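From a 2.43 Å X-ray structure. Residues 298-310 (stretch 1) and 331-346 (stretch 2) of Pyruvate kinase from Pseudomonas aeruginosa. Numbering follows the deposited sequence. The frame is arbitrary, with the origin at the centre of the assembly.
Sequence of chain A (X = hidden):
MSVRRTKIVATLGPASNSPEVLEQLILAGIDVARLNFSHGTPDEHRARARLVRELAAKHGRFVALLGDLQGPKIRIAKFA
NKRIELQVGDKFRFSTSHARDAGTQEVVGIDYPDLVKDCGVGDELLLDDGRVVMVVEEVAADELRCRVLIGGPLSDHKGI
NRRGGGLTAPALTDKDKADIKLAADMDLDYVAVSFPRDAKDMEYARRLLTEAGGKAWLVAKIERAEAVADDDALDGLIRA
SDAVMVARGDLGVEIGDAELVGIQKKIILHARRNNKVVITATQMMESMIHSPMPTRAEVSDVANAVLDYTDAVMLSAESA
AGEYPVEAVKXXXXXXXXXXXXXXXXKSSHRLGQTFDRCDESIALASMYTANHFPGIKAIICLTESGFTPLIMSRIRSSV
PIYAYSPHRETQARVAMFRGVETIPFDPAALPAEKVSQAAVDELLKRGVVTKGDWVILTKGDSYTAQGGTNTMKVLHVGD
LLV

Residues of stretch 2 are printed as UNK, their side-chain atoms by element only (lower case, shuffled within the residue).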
ATOM      1  N   GLU A 298       5.993  30.931  11.492  1.00 39.06           N
ATOM      2  CA  GLU A 298       6.948  30.335  12.423  1.00 36.76           C
ATOM      3  C   GLU A 298       6.345  29.122  13.129  1.00 34.40           C
ATOM      4  O   GLU A 298       6.994  28.092  13.237  1.00 35.50           O
ATOM      5  CB  GLU A 298       7.460  31.406  13.403  1.00 38.56           C
ATOM      6  CG  GLU A 298       8.435  32.343  12.698  1.00 43.65           C
ATOM      7  CD  GLU A 298       8.571  33.736  13.283  1.00 43.96           C
ATOM      8  OE1 GLU A 298       7.802  34.101  14.211  1.00 42.18           O
ATOM      9  OE2 GLU A 298       9.485  34.454  12.787  1.00 45.52           O
ATOM     10  N   VAL A 299       5.102  29.238  13.573  1.00 35.91           N
ATOM     11  CA  VAL A 299       4.410  28.098  14.146  1.00 39.44           C
ATOM     12  C   VAL A 299       4.368  26.945  13.145  1.00 39.40           C
ATOM     13  O   VAL A 299       4.688  25.809  13.495  1.00 37.15           O
ATOM     14  CB  VAL A 299       2.979  28.473  14.589  1.00 40.31           C
ATOM     15  CG1 VAL A 299       2.172  27.231  14.922  1.00 37.17           C
ATOM     16  CG2 VAL A 299       3.035  29.396  15.802  1.00 42.35           C
ATOM     17  N   SER A 300       4.010  27.245  11.908  1.00 39.92           N
ATOM     18  CA  SER A 300       3.935  26.231  10.868  1.00 39.44           C
ATOM     19  C   SER A 300       5.293  25.582  10.600  1.00 38.17           C
ATOM     20  O   SER A 300       5.376  24.375  10.413  1.00 40.80           O
ATOM     21  CB  SER A 300       3.397  26.858   9.571  1.00 41.31           C
ATOM     22  OG  SER A 300       3.353  25.918   8.511  1.00 36.66           O
ATOM     23  N   ASP A 301       6.350  26.380  10.592  1.00 35.57           N
ATOM     24  CA  ASP A 301       7.688  25.881  10.292  1.00 33.86           C
ATOM     25  C   ASP A 301       8.104  24.831  11.332  1.00 36.28           C
ATOM     26  O   ASP A 301       8.571  23.743  10.979  1.00 36.17           O
ATOM     27  CB  ASP A 301       8.678  27.043  10.276  1.00 33.65           C
ATOM     28  CG  ASP A 301      10.103  26.611   9.965  1.00 35.78           C
ATOM     29  OD1 ASP A 301      10.311  25.766   9.070  1.00 34.99           O
ATOM     30  OD2 ASP A 301      11.028  27.153  10.607  1.00 35.61           O
ATOM     31  N   VAL A 302       7.884  25.154  12.598  1.00 33.79           N
ATOM     32  CA  VAL A 302       8.283  24.281  13.669  1.00 36.55           C
ATOM     33  C   VAL A 302       7.434  23.010  13.629  1.00 36.62           C
ATOM     34  O   VAL A 302       7.945  21.895  13.699  1.00 33.28           O
ATOM     35  CB  VAL A 302       8.171  24.999  15.032  1.00 37.51           C
ATOM     36  CG1 VAL A 302       8.410  24.016  16.174  1.00 38.53           C
ATOM     37  CG2 VAL A 302       9.178  26.145  15.120  1.00 38.62           C
ATOM     38  N   ALA A 303       6.132  23.191  13.521  1.00 32.47           N
ATOM     39  CA  ALA A 303       5.223  22.057  13.500  1.00 32.06           C
ATOM     40  C   ALA A 303       5.535  21.107  12.348  1.00 36.60           C
ATOM     41  O   ALA A 303       5.523  19.888  12.508  1.00 35.34           O
ATOM     42  CB  ALA A 303       3.793  22.531  13.413  1.00 29.97           C
ATOM     43  N   ASN A 304       5.843  21.664  11.190  1.00 38.98           N
ATOM     44  CA  ASN A 304       6.158  20.815  10.059  1.00 38.78           C
ATOM     45  C   ASN A 304       7.453  20.077  10.252  1.00 35.52           C
ATOM     46  O   ASN A 304       7.569  18.949   9.798  1.00 41.06           O
ATOM     47  CB  ASN A 304       6.138  21.590   8.735  1.00 40.79           C
ATOM     48  CG  ASN A 304       4.736  21.667   8.149  1.00 39.03           C
ATOM     49  OD1 ASN A 304       4.211  20.665   7.695  1.00 44.96           O
ATOM     50  ND2 ASN A 304       4.119  22.826   8.191  1.00 34.37           N
ATOM     51  N   ALA A 305       8.409  20.682  10.943  1.00 34.60           N
ATOM     52  CA  ALA A 305       9.652  19.963  11.280  1.00 34.41           C
ATOM     53  C   ALA A 305       9.349  18.784  12.209  1.00 34.08           C
ATOM     54  O   ALA A 305       9.931  17.714  12.063  1.00 37.17           O
ATOM     55  CB  ALA A 305      10.681  20.894  11.901  1.00 36.47           C
ATOM     56  N   VAL A 306       8.409  18.969  13.121  1.00 33.22           N
ATOM     57  CA  VAL A 306       8.008  17.897  14.009  1.00 36.04           C
ATOM     58  C   VAL A 306       7.346  16.766  13.223  1.00 36.87           C
ATOM     59  O   VAL A 306       7.629  15.585  13.469  1.00 41.56           O
ATOM     60  CB  VAL A 306       7.091  18.417  15.121  1.00 37.16           C
ATOM     61  CG1 VAL A 306       6.532  17.270  15.947  1.00 38.16           C
ATOM     62  CG2 VAL A 306       7.865  19.389  16.027  1.00 37.19           C
ATOM     63  N   LEU A 307       6.494  17.099  12.265  1.00 36.28           N
ATOM     64  CA  LEU A 307       5.872  16.073  11.432  1.00 34.78           C
ATOM     65  C   LEU A 307       6.870  15.415  10.484  1.00 38.61           C
ATOM     66  O   LEU A 307       6.735  14.226  10.219  1.00 42.53           O
ATOM     67  CB  LEU A 307       4.703  16.633  10.665  1.00 31.85           C
ATOM     68  CG  LEU A 307       3.580  17.250  11.497  1.00 34.52           C
ATOM     69  CD1 LEU A 307       2.490  17.792  10.610  1.00 34.58           C
ATOM     70  CD2 LEU A 307       2.988  16.311  12.519  1.00 34.76           C
ATOM     71  N   ASP A 308       7.900  16.139  10.035  1.00 37.63           N
ATOM     72  CA  ASP A 308       8.999  15.500   9.296  1.00 36.97           C
ATOM     73  C   ASP A 308       9.778  14.497  10.178  1.00 39.23           C
ATOM     74  O   ASP A 308      10.625  13.763   9.671  1.00 33.00           O
ATOM     75  CB  ASP A 308      10.000  16.523   8.743  1.00 39.30           C
ATOM     76  CG  ASP A 308       9.383  17.569   7.794  1.00 45.52           C
ATOM     77  OD1 ASP A 308       8.441  17.215   7.036  1.00 61.88           O
ATOM     78  OD2 ASP A 308       9.835  18.757   7.809  1.00 48.84           O
ATOM     79  N   TYR A 309       9.511  14.502  11.491  1.00 36.56           N
ATOM     80  CA  TYR A 309      10.159  13.618  12.464  1.00 38.40           C
ATOM     81  C   TYR A 309      11.623  13.980  12.741  1.00 39.01           C
ATOM     82  O   TYR A 309      12.487  13.117  12.882  1.00 38.54           O
ATOM     83  CB  TYR A 309       9.979  12.104  12.133  1.00 39.22           C
ATOM     84  CG  TYR A 309       9.417  11.378  13.317  1.00 38.53           C
ATOM     85  CD1 TYR A 309       8.053  11.506  13.638  1.00 39.40           C
ATOM     86  CD2 TYR A 309      10.237  10.636  14.172  1.00 38.05           C
ATOM     87  CE1 TYR A 309       7.522  10.878  14.749  1.00 39.28           C
ATOM     88  CE2 TYR A 309       9.704   9.999  15.289  1.00 37.54           C
ATOM     89  CZ  TYR A 309       8.352  10.131  15.572  1.00 39.48           C
ATOM     90  OH  TYR A 309       7.821   9.526  16.681  1.00 43.18           O
ATOM     91  N   THR A 310      11.879  15.271  12.859  1.00 37.47           N
ATOM     92  CA  THR A 310      13.145  15.760  13.371  1.00 33.89           C
ATOM     93  C   THR A 310      13.272  15.358  14.839  1.00 34.50           C
ATOM     94  O   THR A 310      12.271  15.231  15.553  1.00 32.80           O
ATOM     95  CB  THR A 310      13.236  17.304  13.212  1.00 33.31           C
ATOM     96  OG1 THR A 310      14.603  17.730  13.293  1.00 32.91           O
ATOM     97  CG2 THR A 310      12.405  18.046  14.232  1.00 30.86           C
ATOM     98  N   UNK A 331       7.196  28.968  23.656  1.00 44.04           N
ATOM     99  CA  UNK A 331       6.350  28.898  22.465  1.00 43.68           C
ATOM    100  C   UNK A 331       6.729  27.674  21.621  1.00 45.83           C
ATOM    101  O   UNK A 331       5.861  26.909  21.199  1.00 38.45           O
ATOM    102  c   UNK A 331       6.470  30.160  21.648  1.00 40.73           C
ATOM    103  N   UNK A 332       8.021  27.494  21.404  1.00 44.89           N
ATOM    104  CA  UNK A 332       8.501  26.376  20.631  1.00 46.05           C
ATOM    105  C   UNK A 332       8.046  25.056  21.250  1.00 46.01           C
ATOM    106  O   UNK A 332       7.541  24.170  20.549  1.00 43.94           O
ATOM    107  c   UNK A 332      10.020  26.468  20.519  1.00 45.12           C
ATOM    108  c   UNK A 332      10.664  25.365  19.741  1.00 51.36           C
ATOM    109  c   UNK A 332      12.129  26.402  17.653  1.00 55.89           C
ATOM    110  s   UNK A 332      12.353  25.767  19.323  1.00 60.56           S
ATOM    111  N   UNK A 333       8.169  24.947  22.565  1.00 46.92           N
ATOM    112  CA  UNK A 333       7.755  23.734  23.270  1.00 42.92           C
ATOM    113  C   UNK A 333       6.258  23.457  23.109  1.00 42.87           C
ATOM    114  O   UNK A 333       5.849  22.312  22.963  1.00 50.24           O
ATOM    115  c   UNK A 333       8.125  23.832  24.748  1.00 37.53           C
ATOM    116  N   UNK A 334       5.453  24.505  23.127  1.00 40.72           N
ATOM    117  CA  UNK A 334       4.009  24.356  23.020  1.00 46.93           C
ATOM    118  C   UNK A 334       3.625  23.874  21.609  1.00 50.10           C
ATOM    119  O   UNK A 334       2.747  23.025  21.447  1.00 56.41           O
ATOM    120  n   UNK A 334       2.589  29.995  22.660  1.00 74.27           N
ATOM    121  c   UNK A 334       1.894  28.862  22.466  1.00 79.97           C
ATOM    122  n   UNK A 334       1.655  28.059  23.520  1.00 76.89           N
ATOM    123  c   UNK A 334       1.939  25.588  23.928  1.00 55.62           C
ATOM    124  c   UNK A 334       0.984  26.739  23.507  1.00 64.12           C
ATOM    125  n   UNK A 334       1.496  28.533  21.231  1.00 73.18           N
ATOM    126  c   UNK A 334       3.350  25.694  23.326  1.00 48.83           C
ATOM    127  N   UNK A 335       4.311  24.390  20.594  1.00 49.83           N
ATOM    128  CA  UNK A 335       4.008  24.018  19.227  1.00 45.77           C
ATOM    129  C   UNK A 335       4.388  22.559  18.988  1.00 43.04           C
ATOM    130  O   UNK A 335       3.654  21.829  18.316  1.00 37.14           O
ATOM    131  c   UNK A 335       4.506  24.495  16.795  1.00 44.53           C
ATOM    132  c   UNK A 335       4.140  26.369  18.392  1.00 46.97           C
ATOM    133  c   UNK A 335       4.698  24.967  18.239  1.00 44.62           C
ATOM    134  N   UNK A 336       5.511  22.138  19.563  1.00 42.59           N
ATOM    135  CA  UNK A 336       5.929  20.744  19.455  1.00 43.48           C
ATOM    136  C   UNK A 336       4.865  19.812  20.050  1.00 45.57           C
ATOM    137  O   UNK A 336       4.467  18.828  19.432  1.00 45.61           O
ATOM    138  c   UNK A 336       7.277  20.532  20.128  1.00 40.02           C
ATOM    139  s   UNK A 336       8.673  21.245  19.224  1.00 37.80           S
ATOM    140  N   UNK A 337       4.382  20.146  21.242  1.00 48.73           N
ATOM    141  CA  UNK A 337       3.365  19.320  21.869  1.00 48.44           C
ATOM    142  C   UNK A 337       2.128  19.174  21.006  1.00 42.96           C
ATOM    143  O   UNK A 337       1.568  18.069  20.916  1.00 40.65           O
ATOM    144  c   UNK A 337       3.105  19.973  25.636  1.00 70.42           C
ATOM    145  c   UNK A 337       2.938  19.875  23.199  1.00 49.42           C
ATOM    146  n   UNK A 337       2.322  19.114  26.366  1.00 75.96           N
ATOM    147  c   UNK A 337       3.793  19.457  24.364  1.00 60.49           C
ATOM    148  o   UNK A 337       3.189  21.170  25.884  1.00 79.58           O
ATOM    149  N   UNK A 338       1.726  20.261  20.356  1.00 42.21           N
ATOM    150  CA  UNK A 338       0.525  20.241  19.527  1.00 45.13           C
ATOM    151  C   UNK A 338       0.712  19.357  18.300  1.00 43.64           C
ATOM    152  O   UNK A 338      -0.132  18.524  17.996  1.00 44.82           O
ATOM    153  N   UNK A 339       1.841  19.518  17.617  1.00 41.98           N
ATOM    154  CA  UNK A 339       2.107  18.738  16.440  1.00 45.48           C
ATOM    155  C   UNK A 339       2.242  17.239  16.742  1.00 47.36           C
ATOM    156  O   UNK A 339       1.934  16.397  15.884  1.00 44.42           O
ATOM    157  c   UNK A 339       3.364  19.246  15.755  1.00 45.50           C
ATOM    158  N   UNK A 340       2.699  16.906  17.952  1.00 46.88           N
ATOM    159  CA  UNK A 340       2.869  15.505  18.331  1.00 48.15           C
ATOM    160  C   UNK A 340       1.543  14.747  18.515  1.00 46.41           C
ATOM    161  O   UNK A 340       1.550  13.522  18.490  1.00 50.15           O
ATOM    162  o   UNK A 340       5.665  15.876  21.637  1.00 44.80           O
ATOM    163  c   UNK A 340       5.230  15.604  19.265  1.00 48.80           C
ATOM    164  c   UNK A 340       3.754  15.387  19.578  1.00 46.60           C
ATOM    165  o   UNK A 340       7.185  16.593  20.200  1.00 47.51           O
ATOM    166  c   UNK A 340       6.079  16.054  20.460  1.00 47.58           C
ATOM    167  N   UNK A 341       0.428  15.461  18.677  1.00 42.12           N
ATOM    168  CA  UNK A 341      -0.890  14.823  18.724  1.00 46.57           C
ATOM    169  C   UNK A 341      -1.372  14.297  17.368  1.00 47.77           C
ATOM    170  O   UNK A 341      -2.244  13.451  17.317  1.00 56.85           O
ATOM    171  c   UNK A 341      -1.625  16.326  20.668  1.00 56.58           C
ATOM    172  c   UNK A 341      -3.323  18.258  20.496  1.00 65.42           C
ATOM    173  c   UNK A 341      -2.837  17.024  21.280  1.00 60.22           C
ATOM    174  c   UNK A 341      -1.942  15.771  19.283  1.00 48.54           C
ATOM    175  n   UNK A 341      -4.555  18.766  21.128  1.00 66.65           N
ATOM    176  N   UNK A 342      -0.795  14.781  16.275  1.00 51.65           N
ATOM    177  CA  UNK A 342      -1.178  14.324  14.932  1.00 52.46           C
ATOM    178  C   UNK A 342      -1.037  12.794  14.817  1.00 62.01           C
ATOM    179  O   UNK A 342      -0.113  12.214  15.398  1.00 62.14           O
ATOM    180  n   UNK A 342      -0.688  14.272  11.476  1.00 58.38           N
ATOM    181  c   UNK A 342      -0.961  15.127  12.525  1.00 54.42           C
ATOM    182  n   UNK A 342      -2.122  15.678  10.742  1.00 55.49           N
ATOM    183  c   UNK A 342      -1.857  16.026  12.043  1.00 55.90           C
ATOM    184  c   UNK A 342      -0.313  15.005  13.873  1.00 51.34           C
ATOM    185  c   UNK A 342      -1.392  14.631  10.419  1.00 54.53           C
ATOM    186  N   UNK A 343      -1.966  12.140  14.097  1.00 71.72           N
ATOM    187  CA  UNK A 343      -1.862  10.685  13.899  1.00 74.29           C
ATOM    188  C   UNK A 343      -0.584  10.169  13.229  1.00 70.19           C
ATOM    189  O   UNK A 343      -0.131   9.079  13.565  1.00 67.49           O
ATOM    190  c   UNK A 343      -4.072  11.423  13.392  1.00 77.99           C
ATOM    191  c   UNK A 343      -3.251  12.658  13.592  1.00 76.01           C
ATOM    192  c   UNK A 343      -3.092  10.358  13.044  1.00 79.69           C
ATOM    193  N   UNK A 344       0.003  10.938  12.325  1.00 66.80           N
ATOM    194  CA  UNK A 344       1.257  10.518  11.670  1.00 61.97           C
ATOM    195  C   UNK A 344       2.480  10.509  12.614  1.00 60.99           C
ATOM    196  O   UNK A 344       3.491   9.887  12.291  1.00 60.32           O
ATOM    197  c   UNK A 344       1.583  11.378  10.434  1.00 56.66           C
ATOM    198  c   UNK A 344       0.461  11.306   9.398  1.00 57.40           C
ATOM    199  o   UNK A 344       1.791  12.725  10.845  1.00 56.29           O
ATOM    200  N   UNK A 345       2.392  11.190  13.756  1.00 68.87           N
ATOM    201  CA  UNK A 345       3.496  11.178  14.735  1.00 67.79           C
ATOM    202  C   UNK A 345       3.653   9.859  15.505  1.00 64.11           C
ATOM    203  O   UNK A 345       4.707   9.610  16.057  1.00 61.83           O
ATOM    204  c   UNK A 345       3.389  12.370  15.711  1.00 64.35           C
ATOM    205  o   UNK A 345       3.902  13.549  15.082  1.00 59.26           O
ATOM    206  N   UNK A 346       2.633   9.012  15.490  1.00 64.03           N
ATOM    207  CA  UNK A 346       2.587   7.798  16.318  1.00 63.81           C
ATOM    208  C   UNK A 346       2.512   6.480  15.529  1.00 64.24           C
ATOM    209  O   UNK A 346       2.671   5.434  16.134  1.00 70.70           O
ATOM    210  n   UNK A 346      -0.569  10.707  18.839  1.00 68.14           N
ATOM    211  c   UNK A 346       1.027   9.354  17.634  1.00 69.39           C
ATOM    212  o   UNK A 346      -0.886   8.463  18.785  1.00 71.70           O
ATOM    213  c   UNK A 346      -0.203   9.463  18.506  1.00 72.64           C
ATOM    214  c   UNK A 346       1.393   7.906  17.280  1.00 69.31           C
TER
HETATM  215  O   HOH W   1       4.455  12.876  11.640  1.00 48.28           O

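Position 331 has one side-chain carbon and touches nothing on stretch 1. It is Ala331. Position 332 has an unbranched chain of two carbons, a sulfur and a carbon. The terminal carbon reaches a methyl of Val302. This is Met332, and its CE lies 3.9 Å from Val302 CG2. Position 333 has one carbon, which points away from stretch 1. It is Ala333.

Position 334 carries three carbons, a nitrogen, and a carbon bearing two more nitrogens, without contact. That guanidinium group identifies Arg334. Position 335 has one carbon bearing two carbons. Its CA-to-CB bond points toward stretch 1, and a methyl meets Val299, Val302 and Ala303. It is Val335. Its CG1 lies 3.6 Å from Val299 O, 4.0 Å from Val302 CG1 and 4.0 Å from Ala303 CB.

Position 336 has one carbon and one sulfur, set beside two valines. It is Cys336, with SG 3.8 Å from Val306 CG2 and 4.1 Å from Val302 CG1. Position 337 has three carbons, the third carrying one oxygen and one nitrogen. Its CA-to-CB bond points away. It is Gln337. Position 338 has no side-chain atoms. It is Gly338.

Position 339 has a single carbon directed at Val306 and Ala303. It is Ala339, with CB 3.7 Å from Val306 CG1 and 4.1 Å from Ala303 CB. Position 340 has three carbons, the third carrying two oxygens; one carbon meets Val306. It is Glu340, with CG 3.9 Å from Val306 CG1. Position 341 has four carbons in a row ending in nitrogen. Its CA-to-CB bond points away. It is Lys341.

Position 342 has one carbon, which meets Leu307, then a five-membered ring of three carbons and two nitrogens. It is His342, with CB 3.8 Å from Leu307 CD2. Position 343 has three carbons closing a ring onto its own N, without contact. It is Pro343. Position 344 has a carbon carrying one carbon and one oxygen, the oxygen near Leu307. It is Thr344. Its OG1 hydrogen-bonds to His342 ND1 at 3.0 Å.

Position 345 has one carbon and one oxygen, the oxygen near Leu307. It is Ser345, with OG 3.9 Å from Leu307 CD2. Position 346 has three carbons, the third carrying one oxygen and one nitrogen. Its CA-to-CB bond points away. It is Gln346.

The helices cross at -50°, their axes 8.8 Å apart at closest approach. Ala303 CA and Ala339 CA are 5.4 Å apart. Leu307 CD2 lies 3.5 Å from Ala339 O. Beyond the helices, Tyr309 OH donates a hydrogen bond to Ser345 O at 3.2 Å. Water 1 bridges Leu307 O (3.0 Å) and Thr344 OG1 (2.8 Å).

Stretch 2, residues 331-346: AMARVCQGAEKHPTSQ
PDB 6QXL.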